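Local coordinates for protein ferritin (Pseudo-nitzschia multiseries, PDB 4IWK) that probably stores iron in a soluble, non-toxic form, taking up ferrous iron and oxidising it with oxygen for deposition as ferric hydroxide, at residues S137-A140 with K141-E145. Numbering follows the deposited sequence.
Sequences SILA and KVTDE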
# COMPACT_ATOMS: atom_id res chain seq x y z
N SER A 137 -10.44 -47.11 -10.66
CA SER A 137 -10.12 -47.02 -9.23
C SER A 137 -11.39 -46.68 -8.42
O SER A 137 -11.61 -47.23 -7.35
CB SER A 137 -9.07 -45.90 -9.02
OG SER A 137 -8.92 -45.61 -7.65
N ILE A 138 -12.23 -45.79 -8.94
CA ILE A 138 -13.49 -45.52 -8.23
C ILE A 138 -14.38 -46.77 -8.15
O ILE A 138 -14.96 -47.07 -7.04
CB ILE A 138 -14.27 -44.33 -8.95
CG1 ILE A 138 -13.49 -43.04 -8.78
CG2 ILE A 138 -15.69 -44.26 -8.32
CD1 ILE A 138 -13.95 -41.87 -9.70
N LEU A 139 -14.50 -47.48 -9.28
CA LEU A 139 -15.27 -48.74 -9.34
C LEU A 139 -14.72 -49.68 -8.23
O LEU A 139 -15.47 -50.33 -7.50
CB LEU A 139 -15.20 -49.38 -10.71
CG LEU A 139 -15.87 -50.72 -10.82
CD1 LEU A 139 -17.37 -50.51 -10.50
CD2 LEU A 139 -15.70 -51.23 -12.30
N ALA A 140 -13.37 -49.75 -8.09
CA ALA A 140 -12.82 -50.67 -7.11
C ALA A 140 -13.23 -50.23 -5.69
O ALA A 140 -13.54 -51.08 -4.83
CB ALA A 140 -11.25 -50.70 -7.21
N LYS A 141 -13.13 -48.94 -5.41
CA LYS A 141 -13.53 -48.46 -4.07
C LYS A 141 -15.05 -48.69 -3.82
O LYS A 141 -15.50 -49.11 -2.73
CB LYS A 141 -13.24 -46.96 -3.98
CG LYS A 141 -11.72 -46.63 -3.99
CD LYS A 141 -11.64 -45.10 -4.18
CE LYS A 141 -10.23 -44.52 -4.31
NZ LYS A 141 -9.38 -45.59 -4.96
N VAL A 142 -15.86 -48.41 -4.83
CA VAL A 142 -17.31 -48.65 -4.69
C VAL A 142 -17.62 -50.07 -4.39
O VAL A 142 -18.46 -50.37 -3.50
CB VAL A 142 -18.01 -48.23 -5.99
CG1 VAL A 142 -19.47 -48.73 -6.03
CG2 VAL A 142 -17.98 -46.71 -6.11
N THR A 143 -17.00 -50.97 -5.13
CA THR A 143 -17.25 -52.36 -4.95
C THR A 143 -16.82 -52.83 -3.56
O THR A 143 -17.60 -53.57 -2.92
CB THR A 143 -16.60 -53.19 -6.07
OG1 THR A 143 -17.21 -52.77 -7.32
CG2 THR A 143 -16.85 -54.68 -5.83
N ASP A 144 -15.69 -52.34 -3.02
CA ASP A 144 -15.28 -52.81 -1.71
C ASP A 144 -16.16 -52.19 -0.58
O ASP A 144 -16.60 -52.94 0.35
CB ASP A 144 -13.79 -52.33 -1.57
CG ASP A 144 -13.05 -52.99 -0.46
OD1 ASP A 144 -13.56 -54.02 0.10
OD2 ASP A 144 -11.90 -52.54 -0.19
N GLU A 145 -16.41 -50.88 -0.67
CA GLU A 145 -17.19 -50.19 0.38
C GLU A 145 -18.57 -50.76 0.41
O GLU A 145 -19.21 -50.81 1.47
CB GLU A 145 -17.23 -48.70 0.12
CG GLU A 145 -15.83 -48.17 0.27
CD GLU A 145 -15.83 -46.69 0.47
OE1 GLU A 145 -16.87 -46.15 1.01
OE2 GLU A 145 -14.80 -46.09 0.03
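Ser137 and Lys141 meet one helical turn apart near the C-terminal end of helix 115-145, part of the ferritin four-helix bundle. The contact is local and its frame is the i to i+4 bonding of an alpha helix. Lys141 N donates to Ser137 O at 3.0 Å, and Val142 N donates to Ile138 O at 2.7 Å. Thr143 N and Asp144 N continue the series to the carbonyls of Leu139 and Ala140.

Ser137, Lys141 and Asp144 face a second subunit. Lys141 runs back along the helix over Ser137 O, and a bend at its last torsion (chi4 30°) brings the ammonium up to the serine hydroxyl. Lys141 NZ donates to Ser137 OG at 2.7 Å. Glu36 of the second subunit takes NZ in a salt bridge on OE1 and bonds to OG through OE2; Asp34 O of that subunit also binds NZ. Glu36 binds iron or zinc in other structures of this protein. Asp144 makes two salt bridges, from OD1 to Arg147 of its own chain and from OD2 to Arg153 of the second subunit. These bonds join two subunits of the 24-chain assembly.

Apolar contacts lie on the face turned to the chain's own helices. Ile138 CG2 touches Val142 CG2 at 4.0 Å, the two side chains crossing at a slant. Ile138 and Leu139 also pack on Trp88 of helix 84-111, while Val142 reaches Leu152 of helix 151-158.

Leu139 and Thr143 run side by side. The threonine hydroxyl lies beside its own backbone N (chi1 -62°), which places Thr143 OG1 3.0 Å from Leu139 O and 3.9 Å from Leu139 CD1.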